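Local atomic coordinates of globin II, extracellular (Lumbricus terrestris, PDB entry 1X9F), a protein that probably binds oxygen reversibly at its haem as one globin subunit of the extracellular haemoglobin (erythrocruorin) of the earthworm, here with carbon monoxide bound. Residues S14-A19 and G71-I76; R18-G23 and E27-A32. All coordinates share one frame; numbering follows the deposited sequence.

Contact 1 (S14-A19 and G71-I76)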
ATOM      1  N   SER B  14     -28.097   0.897 -22.931  1.00 24.32           N
ATOM      2  CA  SER B  14     -26.668   0.714 -22.664  1.00 23.94           C
ATOM      3  C   SER B  14     -25.773   1.336 -23.721  1.00 22.78           C
ATOM      4  O   SER B  14     -24.804   2.030 -23.395  1.00 21.48           O
ATOM      5  CB  SER B  14     -26.323  -0.768 -22.529  1.00 22.53           C
ATOM      6  OG  SER B  14     -26.737  -1.258 -21.268  1.00 28.52           O
ATOM      7  N   GLU B  15     -26.087   1.068 -24.987  1.00 21.77           N
ATOM      8  CA  GLU B  15     -25.282   1.580 -26.078  1.00 21.80           C
ATOM      9  C   GLU B  15     -25.360   3.098 -26.150  1.00 21.95           C
ATOM     10  O   GLU B  15     -24.382   3.751 -26.516  1.00 22.36           O
ATOM     11  CB  GLU B  15     -25.662   0.888 -27.385  1.00 22.81           C
ATOM     12  CG  GLU B  15     -25.366  -0.604 -27.290  1.00 25.12           C
ATOM     13  CD  GLU B  15     -25.702  -1.386 -28.537  1.00 30.46           C
ATOM     14  OE1 GLU B  15     -25.292  -2.567 -28.605  1.00 30.81           O
ATOM     15  OE2 GLU B  15     -26.370  -0.839 -29.442  1.00 29.79           O
ATOM     16  N   TRP B  16     -26.504   3.662 -25.762  1.00 20.84           N
ATOM     17  CA  TRP B  16     -26.641   5.116 -25.677  1.00 20.33           C
ATOM     18  C   TRP B  16     -25.703   5.673 -24.612  1.00 23.48           C
ATOM     19  O   TRP B  16     -24.941   6.605 -24.875  1.00 24.24           O
ATOM     20  CB  TRP B  16     -28.092   5.528 -25.397  1.00 18.87           C
ATOM     21  CG  TRP B  16     -28.245   6.980 -25.053  1.00 16.12           C
ATOM     22  CD1 TRP B  16     -28.470   7.508 -23.811  1.00 17.87           C
ATOM     23  CD2 TRP B  16     -28.158   8.096 -25.951  1.00 14.69           C
ATOM     24  NE1 TRP B  16     -28.534   8.879 -23.880  1.00 14.81           N
ATOM     25  CE2 TRP B  16     -28.347   9.268 -25.182  1.00 12.40           C
ATOM     26  CE3 TRP B  16     -27.944   8.228 -27.335  1.00 15.74           C
ATOM     27  CZ2 TRP B  16     -28.337  10.547 -25.744  1.00 11.92           C
ATOM     28  CZ3 TRP B  16     -27.935   9.502 -27.894  1.00 13.46           C
ATOM     29  CH2 TRP B  16     -28.131  10.643 -27.098  1.00 16.86           C
ATOM     30  N   GLY B  17     -25.766   5.086 -23.418  1.00 25.58           N
ATOM     31  CA  GLY B  17     -24.871   5.441 -22.321  1.00 25.85           C
ATOM     32  C   GLY B  17     -23.421   5.500 -22.758  1.00 27.72           C
ATOM     33  O   GLY B  17     -22.743   6.506 -22.532  1.00 28.47           O
ATOM     34  N   ARG B  18     -22.949   4.436 -23.399  1.00 27.43           N
ATOM     35  CA  ARG B  18     -21.573   4.385 -23.884  1.00 27.94           C
ATOM     36  C   ARG B  18     -21.232   5.407 -24.977  1.00 29.08           C
ATOM     37  O   ARG B  18     -20.098   5.879 -25.033  1.00 31.36           O
ATOM     38  CB  ARG B  18     -21.226   2.976 -24.353  1.00 28.84           C
ATOM     39  CG  ARG B  18     -20.324   2.221 -23.397  1.00 30.29           C
ATOM     40  CD  ARG B  18     -20.884   0.879 -22.965  1.00 35.85           C
ATOM     41  NE  ARG B  18     -21.334   0.077 -24.099  1.00 42.47           N
ATOM     42  CZ  ARG B  18     -22.121  -0.990 -24.005  1.00 43.16           C
ATOM     43  NH1 ARG B  18     -22.563  -1.406 -22.822  1.00 37.29           N
ATOM     44  NH2 ARG B  18     -22.469  -1.646 -25.103  1.00 44.53           N
ATOM     45  N   ALA B  19     -22.194   5.748 -25.835  1.00 29.83           N
ATOM     46  CA  ALA B  19     -21.933   6.648 -26.969  1.00 25.67           C
ATOM     47  C   ALA B  19     -22.117   8.114 -26.605  1.00 26.55           C
ATOM     48  O   ALA B  19     -21.462   8.995 -27.172  1.00 24.53           O
ATOM     49  CB  ALA B  19     -22.835   6.288 -28.141  1.00 26.02           C
ATOM     50  N   GLY B  71     -33.165  15.721 -24.583  1.00 22.83           N
ATOM     51  CA  GLY B  71     -34.512  15.199 -24.768  1.00 21.31           C
ATOM     52  C   GLY B  71     -34.467  13.739 -25.165  1.00 22.63           C
ATOM     53  O   GLY B  71     -35.209  12.917 -24.625  1.00 25.46           O
ATOM     54  N   LEU B  72     -33.587  13.416 -26.107  1.00 20.37           N
ATOM     55  CA  LEU B  72     -33.442  12.045 -26.560  1.00 18.78           C
ATOM     56  C   LEU B  72     -32.970  11.157 -25.411  1.00 21.61           C
ATOM     57  O   LEU B  72     -33.418  10.016 -25.276  1.00 22.72           O
ATOM     58  CB  LEU B  72     -32.475  11.981 -27.740  1.00 19.35           C
ATOM     59  CG  LEU B  72     -32.302  10.623 -28.419  1.00 20.24           C
ATOM     60  CD1 LEU B  72     -33.604  10.128 -29.054  1.00 20.98           C
ATOM     61  CD2 LEU B  72     -31.198  10.707 -29.457  1.00 19.89           C
ATOM     62  N   ASP B  73     -32.081  11.693 -24.580  1.00 20.52           N
ATOM     63  CA  ASP B  73     -31.587  10.977 -23.416  1.00 20.19           C
ATOM     64  C   ASP B  73     -32.718  10.583 -22.471  1.00 23.34           C
ATOM     65  O   ASP B  73     -32.729   9.465 -21.950  1.00 22.45           O
ATOM     66  CB  ASP B  73     -30.573  11.832 -22.670  1.00 20.31           C
ATOM     67  CG  ASP B  73     -30.030  11.140 -21.452  1.00 19.78           C
ATOM     68  OD1 ASP B  73     -30.365  11.570 -20.331  1.00 24.48           O
ATOM     69  OD2 ASP B  73     -29.274  10.150 -21.520  1.00 19.36           O
ATOM     70  N   ILE B  74     -33.663  11.499 -22.246  1.00 23.16           N
ATOM     71  CA  ILE B  74     -34.823  11.204 -21.400  1.00 22.76           C
ATOM     72  C   ILE B  74     -35.650  10.060 -21.990  1.00 22.99           C
ATOM     73  O   ILE B  74     -36.037   9.130 -21.275  1.00 20.44           O
ATOM     74  CB  ILE B  74     -35.706  12.451 -21.189  1.00 21.13           C
ATOM     75  CG1 ILE B  74     -34.936  13.526 -20.404  1.00 20.53           C
ATOM     76  CG2 ILE B  74     -37.003  12.062 -20.459  1.00 16.01           C
ATOM     77  CD1 ILE B  74     -35.631  14.895 -20.331  1.00 12.36           C
ATOM     78  N   ALA B  75     -35.900  10.145 -23.296  1.00 21.59           N
ATOM     79  CA  ALA B  75     -36.687   9.157 -24.017  1.00 19.79           C
ATOM     80  C   ALA B  75     -36.042   7.777 -23.947  1.00 20.23           C
ATOM     81  O   ALA B  75     -36.687   6.811 -23.539  1.00 20.00           O
ATOM     82  CB  ALA B  75     -36.886   9.592 -25.465  1.00 17.72           C
ATOM     83  N   ILE B  76     -34.767   7.686 -24.323  1.00 19.91           N
ATOM     84  CA  ILE B  76     -34.064   6.401 -24.292  1.00 20.96           C
ATOM     85  C   ILE B  76     -34.020   5.842 -22.870  1.00 22.08           C
ATOM     86  O   ILE B  76     -34.257   4.649 -22.655  1.00 22.87           O
ATOM     87  CB  ILE B  76     -32.639   6.534 -24.880  1.00 20.13           C
ATOM     88  CG1 ILE B  76     -32.709   6.773 -26.394  1.00 20.27           C
ATOM     89  CG2 ILE B  76     -31.806   5.286 -24.566  1.00 17.89           C
ATOM     90  CD1 ILE B  76     -31.379   7.134 -27.039  1.00 20.87           C
TER
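The indole of Trp16 is met by Ile76 over one face and by Asp73 at its edge. The CD1 methyl of Ile76 lies 3.4 Å above the indole plane, offset toward the rim, and comes within 3.5 Å of Trp16 CD2; it makes a CH-pi contact with the five-membered ring. The CG2 methyl of Ile76, on its other branch, touches Trp16 CB at 3.8 Å. On the opposite face Tyr20 stacks against the indole. At the edge, the N-H of Trp16 NE1 points to Asp73 OD2 at 2.8 Å, nearly straight (162°) and almost within the indole plane. The carboxylate, turned 35° from that plane, receives it on the anti lone pair of OD2, the one away from OD1. Leu72 reaches the six-membered ring obliquely, its CD2 methyl 3.8 Å from Trp16 CZ3. Trp16 gets there because its CG stands anti to the backbone N (chi1 169°), which carries the ring across to the other helix.

The two segments belong to helices 6-20 and 59-77, helices A and E of the globin fold. The axes of the two segments run broadly antiparallel and come within 10.8 Å, a gap bridged largely by the indole. Leu72 also lines the haem pocket, so one end of this packing borders the porphyrin. Asp73 OD1 turns to a neighbouring subunit, with a salt bridge to Lys32 of Globin III and a hydrogen bond to Asn76 of that chain.

The buried carboxylate is thus gripped through both oxygens, OD2 by the indole and OD1 by the neighbouring chain. Lysine and N-H together would be expected to favour its charged form, while the bond at NE1 helps to fix the rotation of the indole and links the A-E packing to the subunit interface.

Contact 2 (R18-G23 and E27-A32)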
ATOM      1  N   ARG B  18     -22.949   4.436 -23.399  1.00 27.43           N
ATOM      2  CA  ARG B  18     -21.573   4.385 -23.884  1.00 27.94           C
ATOM      3  C   ARG B  18     -21.232   5.407 -24.977  1.00 29.08           C
ATOM      4  O   ARG B  18     -20.098   5.879 -25.033  1.00 31.36           O
ATOM      5  CB  ARG B  18     -21.226   2.976 -24.353  1.00 28.84           C
ATOM      6  CG  ARG B  18     -20.324   2.221 -23.397  1.00 30.29           C
ATOM      7  CD  ARG B  18     -20.884   0.879 -22.965  1.00 35.85           C
ATOM      8  NE  ARG B  18     -21.334   0.077 -24.099  1.00 42.47           N
ATOM      9  CZ  ARG B  18     -22.121  -0.990 -24.005  1.00 43.16           C
ATOM     10  NH1 ARG B  18     -22.563  -1.406 -22.822  1.00 37.29           N
ATOM     11  NH2 ARG B  18     -22.469  -1.646 -25.103  1.00 44.53           N
ATOM     12  N   ALA B  19     -22.194   5.748 -25.835  1.00 29.83           N
ATOM     13  CA  ALA B  19     -21.933   6.648 -26.969  1.00 25.67           C
ATOM     14  C   ALA B  19     -22.117   8.114 -26.605  1.00 26.55           C
ATOM     15  O   ALA B  19     -21.462   8.995 -27.172  1.00 24.53           O
ATOM     16  CB  ALA B  19     -22.835   6.288 -28.141  1.00 26.02           C
ATOM     17  N   TYR B  20     -23.019   8.364 -25.661  1.00 26.67           N
ATOM     18  CA  TYR B  20     -23.388   9.715 -25.262  1.00 26.02           C
ATOM     19  C   TYR B  20     -22.218  10.496 -24.671  1.00 28.35           C
ATOM     20  O   TYR B  20     -22.033  11.668 -24.999  1.00 31.62           O
ATOM     21  CB  TYR B  20     -24.558   9.659 -24.277  1.00 25.63           C
ATOM     22  CG  TYR B  20     -25.266  10.967 -24.002  1.00 19.51           C
ATOM     23  CD1 TYR B  20     -25.929  11.166 -22.788  1.00 25.22           C
ATOM     24  CD2 TYR B  20     -25.295  11.995 -24.944  1.00 18.75           C
ATOM     25  CE1 TYR B  20     -26.597  12.357 -22.520  1.00 21.51           C
ATOM     26  CE2 TYR B  20     -25.960  13.189 -24.682  1.00 17.74           C
ATOM     27  CZ  TYR B  20     -26.605  13.359 -23.471  1.00 18.36           C
ATOM     28  OH  TYR B  20     -27.259  14.532 -23.214  1.00 21.76           O
ATOM     29  N   GLY B  21     -21.431   9.855 -23.808  1.00 27.69           N
ATOM     30  CA  GLY B  21     -20.264  10.513 -23.204  1.00 25.40           C
ATOM     31  C   GLY B  21     -20.615  11.767 -22.420  1.00 27.96           C
ATOM     32  O   GLY B  21     -21.762  11.952 -22.000  1.00 29.16           O
ATOM     33  N   SER B  22     -19.619  12.627 -22.224  1.00 27.44           N
ATOM     34  CA  SER B  22     -19.784  13.841 -21.430  1.00 28.87           C
ATOM     35  C   SER B  22     -18.804  14.938 -21.888  1.00 29.41           C
ATOM     36  O   SER B  22     -17.967  14.691 -22.761  1.00 30.46           O
ATOM     37  CB  SER B  22     -19.602  13.514 -19.942  1.00 31.37           C
ATOM     38  OG  SER B  22     -18.282  13.046 -19.695  1.00 23.56           O
ATOM     39  N   GLY B  23     -18.914  16.141 -21.323  1.00 28.23           N
ATOM     40  CA  GLY B  23     -17.982  17.234 -21.645  1.00 28.63           C
ATOM     41  C   GLY B  23     -17.789  17.465 -23.137  1.00 31.02           C
ATOM     42  O   GLY B  23     -18.763  17.466 -23.894  1.00 34.08           O
ATOM     43  N   GLU B  27     -20.383  17.300 -26.684  1.00 24.02           N
ATOM     44  CA  GLU B  27     -20.568  18.375 -27.659  1.00 23.31           C
ATOM     45  C   GLU B  27     -20.284  17.878 -29.065  1.00 22.25           C
ATOM     46  O   GLU B  27     -21.092  18.078 -29.970  1.00 25.97           O
ATOM     47  CB  GLU B  27     -19.648  19.569 -27.374  1.00 23.08           C
ATOM     48  CG  GLU B  27     -20.004  20.359 -26.128  1.00 24.87           C
ATOM     49  CD  GLU B  27     -19.100  21.562 -25.970  1.00 31.00           C
ATOM     50  OE1 GLU B  27     -17.920  21.387 -25.597  1.00 34.04           O
ATOM     51  OE2 GLU B  27     -19.569  22.686 -26.223  1.00 34.24           O
ATOM     52  N   ALA B  28     -19.133  17.227 -29.234  1.00 19.73           N
ATOM     53  CA  ALA B  28     -18.702  16.709 -30.532  1.00 21.57           C
ATOM     54  C   ALA B  28     -19.741  15.734 -31.077  1.00 23.05           C
ATOM     55  O   ALA B  28     -20.097  15.773 -32.262  1.00 23.66           O
ATOM     56  CB  ALA B  28     -17.337  16.031 -30.403  1.00 19.24           C
ATOM     57  N   PHE B  29     -20.227  14.881 -30.183  1.00 21.92           N
ATOM     58  CA  PHE B  29     -21.265  13.912 -30.475  1.00 21.66           C
ATOM     59  C   PHE B  29     -22.560  14.587 -30.935  1.00 23.50           C
ATOM     60  O   PHE B  29     -23.148  14.192 -31.946  1.00 21.78           O
ATOM     61  CB  PHE B  29     -21.499  13.078 -29.224  1.00 18.65           C
ATOM     62  CG  PHE B  29     -22.518  12.004 -29.382  1.00 16.70           C
ATOM     63  CD1 PHE B  29     -22.266  10.897 -30.184  1.00 17.11           C
ATOM     64  CD2 PHE B  29     -23.717  12.068 -28.688  1.00 18.07           C
ATOM     65  CE1 PHE B  29     -23.211   9.880 -30.313  1.00 20.80           C
ATOM     66  CE2 PHE B  29     -24.671  11.054 -28.810  1.00 24.26           C
ATOM     67  CZ  PHE B  29     -24.414   9.959 -29.625  1.00 16.15           C
ATOM     68  N   SER B  30     -22.991  15.604 -30.190  1.00 22.78           N
ATOM     69  CA  SER B  30     -24.154  16.403 -30.550  1.00 25.10           C
ATOM     70  C   SER B  30     -24.024  16.997 -31.937  1.00 25.89           C
ATOM     71  O   SER B  30     -24.994  17.022 -32.693  1.00 25.96           O
ATOM     72  CB  SER B  30     -24.329  17.550 -29.558  1.00 26.71           C
ATOM     73  OG  SER B  30     -24.739  17.063 -28.290  1.00 33.36           O
ATOM     74  N   GLN B  31     -22.829  17.490 -32.262  1.00 26.12           N
ATOM     75  CA  GLN B  31     -22.590  18.152 -33.548  1.00 27.17           C
ATOM     76  C   GLN B  31     -22.530  17.163 -34.702  1.00 24.72           C
ATOM     77  O   GLN B  31     -23.078  17.424 -35.777  1.00 23.98           O
ATOM     78  CB  GLN B  31     -21.293  18.960 -33.518  1.00 27.55           C
ATOM     79  CG  GLN B  31     -21.244  20.006 -32.434  1.00 30.28           C
ATOM     80  CD  GLN B  31     -19.942  20.770 -32.451  1.00 36.24           C
ATOM     81  OE1 GLN B  31     -19.795  21.734 -33.201  1.00 37.53           O
ATOM     82  NE2 GLN B  31     -18.992  20.346 -31.622  1.00 32.82           N
ATOM     83  N   ALA B  32     -21.849  16.042 -34.472  1.00 23.13           N
ATOM     84  CA  ALA B  32     -21.766  14.962 -35.444  1.00 20.09           C
ATOM     85  C   ALA B  32     -23.159  14.554 -35.923  1.00 20.62           C
ATOM     86  O   ALA B  32     -23.372  14.378 -37.129  1.00 20.42           O
ATOM     87  CB  ALA B  32     -21.030  13.780 -34.850  1.00 17.66           C
TER
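Phe29 sends its ring to Ala19 and Tyr20 with CG anti to the backbone N (chi1 -178°), so that the ring packs on the last residues of helix 6-20, while a comparable first torsion of Tyr20 (-167°) places the tyrosine ring beside Phe29. The carbonyl oxygen of Ala19 sits 3.6 Å above the Phe29 ring plane, over its centre, and the methyl of Ala19 adds a looser contact, CB to Phe29 CE1 at 4.2 Å. Phe29 CE2 meets the edge of the tyrosine ring, 4.0 Å from Tyr20 CD2, the two side chains crossing at about a right angle. The same CE2 atom also lies 4.0 Å from Tyr20 CA, packing the phenyl ring close against the backbone.

Between these residues the chain leaves helix 6-20 at Gly21, whose positive phi suits glycine, and Gly23 has a positive phi as well. Glu27 N then bonds to Gly23 O at 3.2 Å, nearly straight (162°), a backbone bond from residue i+4 to residue i leading into the helix that holds Glu27.

This is the A-B corner of the globin fold. Gly23 N bonds to Asn83 of the neighbouring Globin III subunit beside the corner. Phe29 also packs on Leu69 of helix 59-77 and on Val116 and Gln120 of helix 103-121.

Both contacts are largely buried and both start from helix 6-20, sharing Arg18 and Ala19. They touch directly: Trp16 CZ3 of contact 1 packs 3.7 Å from Phe29 CE2 of contact 2, so one aromatic cluster spans the two. Contact 1 joins helices distant in sequence, lies nearer the centre of the chain and reaches the haem pocket through Leu72, and combines apolar packing with a side-chain hydrogen bond. Contact 2 lies at the short turn between consecutive helices; its polar element is a backbone bond, and its glycines are partly exposed. Each also borders the Globin III subunit, contact 1 through a charged pair and contact 2 through a backbone amide.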